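Local coordinates for protein 11S globulin subunit beta (PDB 2E9Q) that serves as a seed storage protein, a nutrient reservoir for the pumpkin seed, at residues T340-S345 with D403-N408; C27-L32 with M378-F383; E42-F47 with D237-I242; K73-P78 with V243-D248. All coordinates share one frame; numbering follows the deposited sequence.

Contact 1 (T340-S345 with D403-N408); sequences TVNSHS and DNAITN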
loop_
_atom_site.group_PDB
_atom_site.type_symbol
_atom_site.label_atom_id
_atom_site.label_comp_id
_atom_site.label_asym_id
_atom_site.label_seq_id
_atom_site.Cartn_x
_atom_site.Cartn_y
_atom_site.Cartn_z
ATOM N N THR A 340 -5.016 -4.867 19.681
ATOM C CA THR A 340 -5.077 -5.500 18.385
ATOM C C THR A 340 -3.752 -5.238 17.723
ATOM O O THR A 340 -3.334 -4.093 17.560
ATOM C CB THR A 340 -6.197 -4.933 17.531
ATOM O OG1 THR A 340 -7.441 -5.146 18.202
ATOM C CG2 THR A 340 -6.228 -5.627 16.162
ATOM N N VAL A 341 -3.087 -6.310 17.330
ATOM C CA VAL A 341 -1.787 -6.175 16.735
ATOM C C VAL A 341 -1.761 -5.687 15.305
ATOM O O VAL A 341 -0.781 -5.079 14.885
ATOM C CB VAL A 341 -0.993 -7.511 16.834
ATOM C CG1 VAL A 341 -1.797 -8.550 17.629
ATOM C CG2 VAL A 341 -0.637 -8.032 15.449
ATOM N N ASN A 342 -2.833 -5.919 14.559
ATOM C CA ASN A 342 -2.808 -5.542 13.160
ATOM C C ASN A 342 -3.888 -4.615 12.628
ATOM O O ASN A 342 -4.038 -4.499 11.414
ATOM C CB ASN A 342 -2.780 -6.810 12.316
ATOM C CG ASN A 342 -4.035 -7.632 12.482
ATOM O OD1 ASN A 342 -4.699 -7.567 13.518
ATOM N ND2 ASN A 342 -4.363 -8.421 11.469
ATOM N N SER A 343 -4.655 -3.965 13.500
ATOM C CA SER A 343 -5.650 -3.029 12.988
ATOM C C SER A 343 -6.224 -2.082 14.025
ATOM O O SER A 343 -6.003 -2.239 15.227
ATOM C CB SER A 343 -6.803 -3.769 12.308
ATOM O OG SER A 343 -7.689 -4.314 13.258
ATOM N N HIS A 344 -6.941 -1.079 13.532
ATOM C CA HIS A 344 -7.594 -0.120 14.398
ATOM C C HIS A 344 -8.920 -0.779 14.713
ATOM O O HIS A 344 -9.374 -1.667 13.977
ATOM C CB HIS A 344 -7.835 1.201 13.667
ATOM C CG HIS A 344 -6.583 1.850 13.178
ATOM N ND1 HIS A 344 -5.626 2.356 14.033
ATOM C CD2 HIS A 344 -6.121 2.062 11.924
ATOM C CE1 HIS A 344 -4.628 2.853 13.324
ATOM N NE2 HIS A 344 -4.903 2.687 12.042
ATOM N N SER A 345 -9.548 -0.359 15.798
ATOM C CA SER A 345 -10.813 -0.946 16.171
ATOM C C SER A 345 -11.787 0.188 16.445
ATOM O O SER A 345 -11.650 0.912 17.435
ATOM C CB SER A 345 -10.614 -1.835 17.402
ATOM O OG SER A 345 -11.821 -2.478 17.778
ATOM N N ASP A 403 -8.702 -7.359 7.201
ATOM C CA ASP A 403 -9.623 -8.463 6.942
ATOM C C ASP A 403 -9.544 -9.526 8.027
ATOM O O ASP A 403 -10.359 -10.444 8.065
ATOM C CB ASP A 403 -9.392 -9.099 5.556
ATOM C CG ASP A 403 -8.035 -9.793 5.415
ATOM O OD1 ASP A 403 -7.357 -10.094 6.416
ATOM O OD2 ASP A 403 -7.652 -10.061 4.261
ATOM N N ASN A 404 -8.576 -9.384 8.924
ATOM C CA ASN A 404 -8.403 -10.352 10.002
ATOM C C ASN A 404 -7.740 -9.772 11.264
ATOM O O ASN A 404 -6.550 -9.993 11.511
ATOM C CB ASN A 404 -7.584 -11.540 9.488
ATOM C CG ASN A 404 -7.293 -12.551 10.573
ATOM O OD1 ASN A 404 -8.204 -13.021 11.260
ATOM N ND2 ASN A 404 -6.020 -12.891 10.739
ATOM N N ALA A 405 -8.521 -9.055 12.064
ATOM C CA ALA A 405 -8.024 -8.440 13.292
ATOM C C ALA A 405 -7.587 -9.466 14.335
ATOM O O ALA A 405 -8.343 -10.353 14.708
ATOM C CB ALA A 405 -9.093 -7.531 13.883
ATOM N N ILE A 406 -6.363 -9.332 14.813
ATOM C CA ILE A 406 -5.846 -10.248 15.814
ATOM C C ILE A 406 -5.677 -9.541 17.152
ATOM O O ILE A 406 -4.978 -8.520 17.241
ATOM C CB ILE A 406 -4.478 -10.792 15.414
ATOM C CG1 ILE A 406 -4.556 -11.470 14.048
ATOM C CG2 ILE A 406 -3.976 -11.741 16.500
ATOM C CD1 ILE A 406 -3.190 -11.731 13.417
ATOM N N THR A 407 -6.305 -10.082 18.191
ATOM C CA THR A 407 -6.190 -9.488 19.511
ATOM C C THR A 407 -5.336 -10.340 20.450
ATOM O O THR A 407 -5.533 -11.557 20.565
ATOM C CB THR A 407 -7.572 -9.263 20.164
ATOM O OG1 THR A 407 -7.609 -9.906 21.446
ATOM C CG2 THR A 407 -8.674 -9.810 19.293
ATOM N N ASN A 408 -4.370 -9.692 21.094
ATOM C CA ASN A 408 -3.504 -10.357 22.054
ATOM C C ASN A 408 -4.000 -10.000 23.449
ATOM O O ASN A 408 -4.202 -8.821 23.763
ATOM C CB ASN A 408 -2.053 -9.887 21.906
ATOM C CG ASN A 408 -1.282 -10.688 20.893
ATOM O OD1 ASN A 408 -0.064 -10.548 20.771
ATOM N ND2 ASN A 408 -1.984 -11.538 20.152
#
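Thr-340 and Thr-407 face each other as an antiparallel non-hydrogen-bonded pair where strand 334-340 ends and strand 407-409 begins, in the C-terminal cupin domain. Their CA atoms lie 4.3 Å apart. The next backbone bond runs from Val-341 N to Ile-406 O at 2.9 Å. Thr-340 CA also makes a CA-H...O contact with Ile-406 O, so this carbonyl serves both residues. Beyond Val-341 the backbone pairing stops and the side chain of Asn-342 takes over. Its CG sits between the backbone N and the carbonyl carbon (chi1 64°). Asn-342 OD1 accepts from Ile-406 N at 2.7 Å. Asn-342 ND2 gives a nearly straight bond of 2.7 Å to Asn-404 O. That acceptor lies in the plane of the amide, but ND2 stands above the carbonyl plane of Asn-404. Beside the amide, Ala-405 CB rests 3.6 Å from Ser-343 OG, and Val-341 CG1 meets Ile-406 CG2 at 4.0 Å. Thr-407 packs on Arg-447, a magnesium-binding residue. Pro-101 of the second subunit packs on Ile-406. One donor and one acceptor of the amide thus bracket Ala-405 and imitate a backbone pair, which fixes which way round the amide group lies.

Contact 2 (C27-L32 with M378-F383); sequences CRLENL and MIPQNF
Leu-29 and Phe-383 meet because both place CG anti to the carbonyl carbon, beside the backbone N (chi1 -49° and -79°). Leu-29 CD1 and CB reach the ring at CZ and CE1, and the two side chains cross obliquely. Leu-29 CD1 touches Phe-383 CZ at 3.8 Å. Leu-29 CB lies 3.9 Å from both CZ and CE1 of Phe-383. The backbone O of Leu-29 comes to the ring edge, close to its plane, 3.6 Å from Phe-383 CE1. One face of the ring carries Pro-380 CB, over the centre. Leu-29 and Pro-380 pass alongside, running opposite ways, with CD2 of the leucine 4.1 Å from CG of the proline. Leu-32 meets Pro-380 tip to tip, CD1 against CD at 3.9 Å. Its CD1 also rests 3.7 Å from Met-378 O. No hydrogen bond joins the two segments; the contact is apolar and buried. An alanine in place of Phe-383 would probably open a gap beside Leu-29 and Pro-380 and leave the Leu-29 side chain freer to turn. Val-358 and Val-366 pack on both Leu-32 and Phe-383. Ile-170 of the second subunit packs on Leu-29. The disulfide between Cys-27 and Cys-60 ties the start of this arm to helix 56-61. Pro-380 to Phe-383 form a type II beta turn, closed by Phe-383 N to Pro-380 O at 3.1 Å. The arrangement is that of an N-terminal arm laid over a turn at the end of a strand in the C-terminal cupin domain of a bicupin globulin.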
loop_
_atom_site.group_PDB
_atom_site.type_symbol
_atom_site.label_atom_id
_atom_site.label_comp_id
_atom_site.label_asym_id
_atom_site.label_seq_id
_atom_site.Cartn_x
_atom_site.Cartn_y
_atom_site.Cartn_z
ATOM N N CYS A 27 0.113 11.345 13.938
ATOM C CA CYS A 27 -1.250 11.126 14.400
ATOM C C CYS A 27 -1.398 11.674 15.819
ATOM O O CYS A 27 -0.537 11.448 16.656
ATOM C CB CYS A 27 -1.544 9.628 14.409
ATOM S SG CYS A 27 -1.919 8.878 12.792
ATOM N N ARG A 28 -2.479 12.403 16.085
ATOM C CA ARG A 28 -2.719 12.938 17.429
ATOM C C ARG A 28 -3.599 11.945 18.186
ATOM O O ARG A 28 -4.824 12.008 18.117
ATOM C CB ARG A 28 -3.423 14.296 17.365
ATOM C CG ARG A 28 -2.535 15.435 16.907
ATOM C CD ARG A 28 -2.978 16.764 17.525
ATOM N NE ARG A 28 -4.306 17.187 17.081
ATOM C CZ ARG A 28 -4.883 18.335 17.434
ATOM N NH1 ARG A 28 -4.252 19.177 18.243
ATOM N NH2 ARG A 28 -6.088 18.645 16.970
ATOM N N LEU A 29 -2.956 11.036 18.907
ATOM C CA LEU A 29 -3.656 9.991 19.637
ATOM C C LEU A 29 -3.461 10.053 21.141
ATOM O O LEU A 29 -3.344 9.015 21.794
ATOM C CB LEU A 29 -3.173 8.638 19.144
ATOM C CG LEU A 29 -3.150 8.457 17.632
ATOM C CD1 LEU A 29 -2.471 7.134 17.296
ATOM C CD2 LEU A 29 -4.579 8.505 17.101
ATOM N N GLU A 30 -3.429 11.256 21.695
ATOM C CA GLU A 30 -3.239 11.407 23.132
ATOM C C GLU A 30 -4.539 11.670 23.872
ATOM O O GLU A 30 -4.616 11.450 25.074
ATOM C CB GLU A 30 -2.232 12.523 23.411
ATOM C CG GLU A 30 -0.813 12.154 23.032
ATOM C CD GLU A 30 0.172 13.301 23.225
ATOM O OE1 GLU A 30 1.401 13.052 23.142
ATOM O OE2 GLU A 30 -0.279 14.450 23.450
ATOM N N ASN A 31 -5.567 12.116 23.160
ATOM C CA ASN A 31 -6.853 12.387 23.795
ATOM C C ASN A 31 -8.040 11.831 22.995
ATOM O O ASN A 31 -8.741 12.573 22.299
ATOM C CB ASN A 31 -7.024 13.894 24.004
ATOM C CG ASN A 31 -7.506 14.237 25.406
ATOM O OD1 ASN A 31 -6.827 13.946 26.399
ATOM N ND2 ASN A 31 -8.685 14.856 25.497
ATOM N N LEU A 32 -8.269 10.524 23.101
ATOM C CA LEU A 32 -9.375 9.895 22.388
ATOM C C LEU A 32 -10.685 10.373 22.999
ATOM O O LEU A 32 -10.739 10.718 24.181
ATOM C CB LEU A 32 -9.289 8.372 22.501
ATOM C CG LEU A 32 -7.959 7.717 22.133
ATOM C CD1 LEU A 32 -8.046 6.216 22.380
ATOM C CD2 LEU A 32 -7.610 8.013 20.671
ATOM N N MET A 378 -12.738 5.142 18.886
ATOM C CA MET A 378 -11.757 4.622 17.938
ATOM C C MET A 378 -10.559 4.185 18.752
ATOM O O MET A 378 -9.920 5.016 19.393
ATOM C CB MET A 378 -11.353 5.750 16.977
ATOM C CG MET A 378 -10.928 5.355 15.562
ATOM S SD MET A 378 -9.381 4.435 15.396
ATOM C CE MET A 378 -8.199 5.760 15.393
ATOM N N ILE A 379 -10.272 2.884 18.766
ATOM C CA ILE A 379 -9.122 2.358 19.494
ATOM C C ILE A 379 -7.997 2.084 18.497
ATOM O O ILE A 379 -8.094 1.169 17.672
ATOM C CB ILE A 379 -9.445 1.036 20.196
ATOM C CG1 ILE A 379 -10.722 1.170 21.032
ATOM C CG2 ILE A 379 -8.250 0.594 21.029
ATOM C CD1 ILE A 379 -10.539 1.899 22.328
ATOM N N PRO A 380 -6.906 2.867 18.562
ATOM C CA PRO A 380 -5.781 2.673 17.641
ATOM C C PRO A 380 -5.054 1.328 17.779
ATOM O O PRO A 380 -4.989 0.732 18.859
ATOM C CB PRO A 380 -4.849 3.845 17.969
ATOM C CG PRO A 380 -5.775 4.890 18.522
ATOM C CD PRO A 380 -6.714 4.082 19.378
ATOM N N GLN A 381 -4.508 0.878 16.656
ATOM C CA GLN A 381 -3.738 -0.342 16.578
ATOM C C GLN A 381 -2.668 -0.332 17.679
ATOM O O GLN A 381 -1.980 0.682 17.887
ATOM C CB GLN A 381 -3.066 -0.419 15.199
ATOM C CG GLN A 381 -2.152 -1.627 14.991
ATOM C CD GLN A 381 -1.247 -1.483 13.769
ATOM O OE1 GLN A 381 -0.504 -2.399 13.430
ATOM N NE2 GLN A 381 -1.304 -0.323 13.112
ATOM N N ASN A 382 -2.564 -1.458 18.382
ATOM C CA ASN A 382 -1.593 -1.677 19.460
ATOM C C ASN A 382 -1.858 -1.000 20.800
ATOM O O ASN A 382 -1.166 -1.285 21.776
ATOM C CB ASN A 382 -0.176 -1.300 19.014
ATOM C CG ASN A 382 0.274 -2.066 17.799
ATOM O OD1 ASN A 382 0.202 -3.296 17.757
ATOM N ND2 ASN A 382 0.750 -1.340 16.793
ATOM N N PHE A 383 -2.832 -0.104 20.859
ATOM C CA PHE A 383 -3.129 0.564 22.121
ATOM C C PHE A 383 -3.858 -0.434 23.027
ATOM O O PHE A 383 -4.780 -1.130 22.593
ATOM C CB PHE A 383 -3.971 1.831 21.886
ATOM C CG PHE A 383 -3.163 3.036 21.407
ATOM C CD1 PHE A 383 -3.565 4.339 21.746
ATOM C CD2 PHE A 383 -2.005 2.875 20.642
ATOM C CE1 PHE A 383 -2.831 5.455 21.337
ATOM C CE2 PHE A 383 -1.249 3.996 20.221
ATOM C CZ PHE A 383 -1.666 5.287 20.571
#

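Contact 3 (E42-F47 with D237-I242); sequences EAEAGF and DERDRI. Unlike the reference sequence in segment 42-47: Gly-46 (reference Ile).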
loop_
_atom_site.group_PDB
_atom_site.type_symbol
_atom_site.label_atom_id
_atom_site.label_comp_id
_atom_site.label_asym_id
_atom_site.label_seq_id
_atom_site.Cartn_x
_atom_site.Cartn_y
_atom_site.Cartn_z
ATOM N N GLU A 42 -31.925 15.506 7.244
ATOM C CA GLU A 42 -33.283 14.986 7.302
ATOM C C GLU A 42 -33.779 14.645 5.903
ATOM O O GLU A 42 -33.562 15.389 4.950
ATOM C CB GLU A 42 -34.202 16.032 7.954
ATOM C CG GLU A 42 -33.865 16.339 9.417
ATOM C CD GLU A 42 -34.324 15.247 10.367
ATOM O OE1 GLU A 42 -33.763 15.151 11.486
ATOM O OE2 GLU A 42 -35.255 14.492 9.992
ATOM N N ALA A 43 -34.442 13.510 5.777
ATOM C CA ALA A 43 -34.965 13.111 4.484
ATOM C C ALA A 43 -36.466 12.882 4.603
ATOM O O ALA A 43 -37.019 12.891 5.702
ATOM C CB ALA A 43 -34.268 11.830 4.000
ATOM N N GLU A 44 -37.116 12.678 3.469
ATOM C CA GLU A 44 -38.546 12.442 3.452
ATOM C C GLU A 44 -38.937 11.250 4.310
ATOM O O GLU A 44 -39.908 11.324 5.063
ATOM C CB GLU A 44 -39.026 12.231 2.013
ATOM C CG GLU A 44 -40.504 11.865 1.894
ATOM C CD GLU A 44 -40.947 11.697 0.450
ATOM O OE1 GLU A 44 -41.700 12.556 -0.056
ATOM O OE2 GLU A 44 -40.531 10.704 -0.187
ATOM N N ALA A 45 -38.173 10.163 4.232
ATOM C CA ALA A 45 -38.512 8.966 4.995
ATOM C C ALA A 45 -37.515 8.525 6.056
ATOM O O ALA A 45 -37.488 7.360 6.439
ATOM C CB ALA A 45 -38.780 7.813 4.035
ATOM N N GLY A 46 -36.705 9.453 6.546
ATOM C CA GLY A 46 -35.732 9.102 7.562
ATOM C C GLY A 46 -34.700 10.195 7.692
ATOM O O GLY A 46 -34.951 11.330 7.292
ATOM N N PHE A 47 -33.538 9.865 8.239
ATOM C CA PHE A 47 -32.489 10.861 8.396
ATOM C C PHE A 47 -31.114 10.222 8.538
ATOM O O PHE A 47 -30.981 9.090 8.994
ATOM C CB PHE A 47 -32.799 11.769 9.604
ATOM C CG PHE A 47 -32.915 11.035 10.909
ATOM C CD1 PHE A 47 -31.791 10.796 11.689
ATOM C CD2 PHE A 47 -34.153 10.588 11.360
ATOM C CE1 PHE A 47 -31.888 10.123 12.903
ATOM C CE2 PHE A 47 -34.272 9.910 12.575
ATOM C CZ PHE A 47 -33.133 9.676 13.352
ATOM N N ASP A 237 -36.217 17.448 -6.766
ATOM C CA ASP A 237 -36.451 16.480 -5.708
ATOM C C ASP A 237 -35.999 17.098 -4.386
ATOM O O ASP A 237 -34.821 17.399 -4.206
ATOM C CB ASP A 237 -35.672 15.196 -5.988
ATOM C CG ASP A 237 -36.203 14.007 -5.213
ATOM O OD1 ASP A 237 -36.702 14.195 -4.082
ATOM O OD2 ASP A 237 -36.106 12.875 -5.737
ATOM N N GLU A 238 -36.941 17.292 -3.469
ATOM C CA GLU A 238 -36.645 17.881 -2.162
ATOM C C GLU A 238 -36.633 16.812 -1.080
ATOM O O GLU A 238 -36.539 17.123 0.105
ATOM C CB GLU A 238 -37.705 18.934 -1.807
ATOM C CG GLU A 238 -37.852 20.053 -2.833
ATOM C CD GLU A 238 -36.786 21.121 -2.695
ATOM O OE1 GLU A 238 -36.648 21.953 -3.617
ATOM O OE2 GLU A 238 -36.090 21.133 -1.657
ATOM N N ARG A 239 -36.717 15.552 -1.497
ATOM C CA ARG A 239 -36.752 14.422 -0.567
ATOM C C ARG A 239 -35.421 13.998 0.031
ATOM O O ARG A 239 -35.385 13.243 1.001
ATOM C CB ARG A 239 -37.364 13.203 -1.261
ATOM C CG ARG A 239 -38.807 13.366 -1.697
ATOM C CD ARG A 239 -39.251 12.129 -2.453
ATOM N NE ARG A 239 -38.421 11.954 -3.633
ATOM C CZ ARG A 239 -38.369 10.844 -4.355
ATOM N NH1 ARG A 239 -37.577 10.787 -5.413
ATOM N NH2 ARG A 239 -39.105 9.796 -4.015
ATOM N N ASP A 240 -34.333 14.486 -0.551
ATOM C CA ASP A 240 -32.985 14.127 -0.124
ATOM C C ASP A 240 -32.707 12.644 -0.442
ATOM O O ASP A 240 -33.256 12.111 -1.401
ATOM C CB ASP A 240 -32.767 14.421 1.357
ATOM C CG ASP A 240 -31.287 14.547 1.707
ATOM O OD1 ASP A 240 -30.725 13.621 2.332
ATOM O OD2 ASP A 240 -30.677 15.576 1.338
ATOM N N ARG A 241 -31.897 11.974 0.369
ATOM C CA ARG A 241 -31.506 10.589 0.090
ATOM C C ARG A 241 -32.385 9.401 0.519
ATOM O O ARG A 241 -32.204 8.287 0.010
ATOM C CB ARG A 241 -30.091 10.370 0.624
ATOM C CG ARG A 241 -30.020 9.986 2.089
ATOM C CD ARG A 241 -28.659 10.366 2.663
ATOM N NE ARG A 241 -28.505 11.816 2.682
ATOM C CZ ARG A 241 -27.465 12.471 2.178
ATOM N NH1 ARG A 241 -26.477 11.793 1.615
ATOM N NH2 ARG A 241 -27.424 13.805 2.223
ATOM N N ILE A 242 -33.304 9.610 1.461
ATOM C CA ILE A 242 -34.176 8.528 1.904
ATOM C C ILE A 242 -35.606 8.905 1.506
ATOM O O ILE A 242 -36.179 9.847 2.053
ATOM C CB ILE A 242 -34.074 8.329 3.431
ATOM C CG1 ILE A 242 -32.607 8.117 3.837
ATOM C CG2 ILE A 242 -34.900 7.129 3.863
ATOM C CD1 ILE A 242 -32.385 8.030 5.339
HETATM O O HOH W 1 -41.420 9.834 -2.747
#
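Glu-44 and Arg-239 run alongside in the same direction, yet they form no direct salt bridge. Glu-44 OE2 stays 4.2 Å from Arg-239 NH2, and the carboxylate and guanidinium planes are 76° apart. A water links them, donating to OE2 and accepting from NH2. The carboxylate rests instead against the arginine methylenes, with Glu-44 OE1 3.4 Å from Arg-239 CG. Its OE2 also accepts from Gln-244 N. Arg-239 grips Asp-237 side-on, NH1 to OD2 at 2.6 Å and NE to OD1 at 2.9 Å. Asp-237 OD1 also takes Arg-239 N in an Asx turn. Arg-239 NH2 donates to Asn-427 O of the third subunit. The backbones add Glu-44 N to Arg-239 O at 3.1 Å and Ala-45 N to Ile-242 O at 3.0 Å. Ile-242 packs against the turn of the edge hairpin, strands 39-43 and 46-50, of an N-terminal cupin sheet. Its CB meets Ala-43 CB at 3.6 Å, and its CD1 reaches Phe-47 N at 3.6 Å. The backbone angles of Gly-46 would jam a CB against the preceding carbonyl. An alanine in place of Arg-239 would probably leave the Asp-237 carboxylate without its charged mate and Asn-427 O without this donor. The Arg-239 charge is thus met by Asp-237 in its own loop and the Glu-44 carboxylate by Gln-244 N and a water, while backbone bonds and Ile-242 join loop to hairpin.

Contact 4 (K73-P78 with V243-D248); sequences KGLLLP and VQVDED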
loop_
_atom_site.group_PDB
_atom_site.type_symbol
_atom_site.label_atom_id
_atom_site.label_comp_id
_atom_site.label_asym_id
_atom_site.label_seq_id
_atom_site.Cartn_x
_atom_site.Cartn_y
_atom_site.Cartn_z
ATOM N N LYS A 73 -41.276 1.782 4.878
ATOM C CA LYS A 73 -41.532 2.133 3.485
ATOM C C LYS A 73 -40.464 3.091 2.974
ATOM O O LYS A 73 -40.615 3.694 1.913
ATOM C CB LYS A 73 -42.919 2.773 3.323
ATOM C CG LYS A 73 -44.090 1.894 3.778
ATOM C CD LYS A 73 -44.167 0.585 2.994
ATOM C CE LYS A 73 -45.301 -0.308 3.494
ATOM N NZ LYS A 73 -45.353 -1.627 2.790
ATOM N N GLY A 74 -39.380 3.221 3.731
ATOM C CA GLY A 74 -38.307 4.111 3.330
ATOM C C GLY A 74 -37.314 3.488 2.367
ATOM O O GLY A 74 -36.942 2.326 2.504
ATOM N N LEU A 75 -36.882 4.272 1.387
ATOM C CA LEU A 75 -35.922 3.806 0.402
ATOM C C LEU A 75 -34.677 4.702 0.328
ATOM O O LEU A 75 -34.760 5.865 -0.055
ATOM C CB LEU A 75 -36.582 3.748 -0.981
ATOM C CG LEU A 75 -35.647 3.470 -2.169
ATOM C CD1 LEU A 75 -35.177 2.014 -2.136
ATOM C CD2 LEU A 75 -36.367 3.780 -3.485
ATOM N N LEU A 76 -33.526 4.160 0.713
ATOM C CA LEU A 76 -32.280 4.905 0.626
ATOM C C LEU A 76 -31.904 4.777 -0.835
ATOM O O LEU A 76 -31.671 3.676 -1.328
ATOM C CB LEU A 76 -31.204 4.265 1.506
ATOM C CG LEU A 76 -29.763 4.781 1.365
ATOM C CD1 LEU A 76 -29.689 6.288 1.619
ATOM C CD2 LEU A 76 -28.876 4.017 2.353
ATOM N N LEU A 77 -31.878 5.896 -1.538
ATOM C CA LEU A 77 -31.563 5.875 -2.952
ATOM C C LEU A 77 -30.184 5.291 -3.213
ATOM O O LEU A 77 -29.282 5.403 -2.377
ATOM C CB LEU A 77 -31.660 7.287 -3.520
ATOM C CG LEU A 77 -32.980 7.981 -3.151
ATOM C CD1 LEU A 77 -33.020 9.366 -3.759
ATOM C CD2 LEU A 77 -34.149 7.144 -3.655
ATOM N N PRO A 78 -30.003 4.658 -4.389
ATOM C CA PRO A 78 -28.725 4.046 -4.767
ATOM C C PRO A 78 -27.596 5.010 -5.077
ATOM O O PRO A 78 -27.784 6.030 -5.735
ATOM C CB PRO A 78 -29.088 3.206 -5.990
ATOM C CG PRO A 78 -30.148 4.017 -6.637
ATOM C CD PRO A 78 -31.005 4.462 -5.451
ATOM N N VAL A 243 -36.178 8.176 0.549
ATOM C CA VAL A 243 -37.517 8.495 0.060
ATOM C C VAL A 243 -38.661 7.536 0.417
ATOM O O VAL A 243 -38.456 6.362 0.722
ATOM C CB VAL A 243 -37.493 8.658 -1.467
ATOM C CG1 VAL A 243 -36.414 9.656 -1.865
ATOM C CG2 VAL A 243 -37.237 7.310 -2.131
ATOM N N GLN A 244 -39.878 8.065 0.376
ATOM C CA GLN A 244 -41.069 7.277 0.667
ATOM C C GLN A 244 -41.440 6.557 -0.624
ATOM O O GLN A 244 -41.570 7.190 -1.671
ATOM C CB GLN A 244 -42.221 8.196 1.081
ATOM C CG GLN A 244 -43.397 7.483 1.732
ATOM C CD GLN A 244 -43.137 7.175 3.196
ATOM O OE1 GLN A 244 -43.959 6.549 3.874
ATOM N NE2 GLN A 244 -41.989 7.626 3.697
ATOM N N VAL A 245 -41.583 5.238 -0.566
ATOM C CA VAL A 245 -41.957 4.492 -1.764
ATOM C C VAL A 245 -43.466 4.633 -1.947
ATOM O O VAL A 245 -44.239 4.475 -0.999
ATOM C CB VAL A 245 -41.605 2.993 -1.652
ATOM C CG1 VAL A 245 -40.125 2.831 -1.356
ATOM C CG2 VAL A 245 -42.437 2.341 -0.581
ATOM N N ASP A 246 -43.879 4.930 -3.169
ATOM C CA ASP A 246 -45.290 5.109 -3.453
ATOM C C ASP A 246 -46.123 3.832 -3.476
ATOM O O ASP A 246 -45.598 2.722 -3.569
ATOM C CB ASP A 246 -45.449 5.875 -4.765
ATOM C CG ASP A 246 -45.085 7.343 -4.619
ATOM O OD1 ASP A 246 -44.050 7.638 -3.978
ATOM O OD2 ASP A 246 -45.829 8.200 -5.144
ATOM N N GLU A 247 -47.433 4.031 -3.372
ATOM C CA GLU A 247 -48.447 2.979 -3.360
ATOM C C GLU A 247 -48.103 1.632 -3.992
ATOM O O GLU A 247 -48.412 0.587 -3.416
ATOM C CB GLU A 247 -49.726 3.508 -4.022
ATOM C CG GLU A 247 -49.541 3.875 -5.497
ATOM C CD GLU A 247 -50.773 4.528 -6.114
ATOM O OE1 GLU A 247 -51.183 5.612 -5.633
ATOM O OE2 GLU A 247 -51.327 3.956 -7.081
ATOM N N ASP A 248 -47.476 1.652 -5.165
ATOM C CA ASP A 248 -47.154 0.416 -5.878
ATOM C C ASP A 248 -45.884 -0.341 -5.489
ATOM O O ASP A 248 -45.951 -1.532 -5.186
ATOM C CB ASP A 248 -47.140 0.679 -7.388
ATOM C CG ASP A 248 -48.475 1.195 -7.905
ATOM O OD1 ASP A 248 -49.525 0.741 -7.400
ATOM O OD2 ASP A 248 -48.473 2.047 -8.821
#
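Leu-75 and Val-243 exchange two backbone hydrogen bonds as an antiparallel hydrogen-bonded pair. Leu-75 N reaches Val-243 O at 2.7 Å. Val-243 N returns to Leu-75 O at 2.8 Å. A third bond runs from Val-245 N to Lys-73 O at 3.1 Å. Between these lies the non-hydrogen-bonded pair of Gly-74 and Gln-244. There Gly-74 CA makes a CA-H...O contact with Val-243 O at 3.4 Å. Val-243 O therefore meets both an N-H and a C-H of the facing strand. Outside the backbone bonds the contact is apolar. Leu-75 and Val-243 stand next to each other on the same face of the sheet, with a common direction. Val-243 CG2 sits between its own backbone N and carbonyl carbon, which turns it toward the facing strand. It meets Leu-75 CB at 3.8 Å and Leu-77 CD2 at 3.4 Å. The second of these is a close fit for two methyl groups. Leu-77 crosses Val-243 at about a right angle, and its CD1 also touches CG1 of the valine. Leu-75 CB also touches Val-245 CG1 at 3.7 Å. At the exposed end, Lys-73 CB packs 4.0 Å from Val-245 CG2. Asn-427 of the third subunit packs on Leu-75 and Val-245, and Met-428 of that subunit packs on Leu-77. Within the chain, strand 74-81 takes strand 242-244 along one edge and strand 145-149 along the other, where Gly-74 bonds to Asn-149 and Leu-76 to Met-147, and strand 176-178 pairs with it further on.

The four contacts form two close pairs. Contacts 3 and 4 have centres 10 Å apart and are joined along segment 237-248. They tie strands 39-43, 46-50 and 74-81 of the N-terminal cupin domain to strand 242-244 and the loop leading to it. Contacts 1 and 2 have centres 14 Å apart in the C-terminal cupin domain, where contact 1 touches the turn of contact 2 through backbone bonds. The pairs lie 35 to 40 Å apart between centres. Contact 2 opens first; contacts 3 and 4 close before contact 1 opens, and contacts 1 and 2 alternate along the chain. Contacts 1 and 2 touch the second subunit, contacts 3 and 4 the third, so each pair borders a different neighbour.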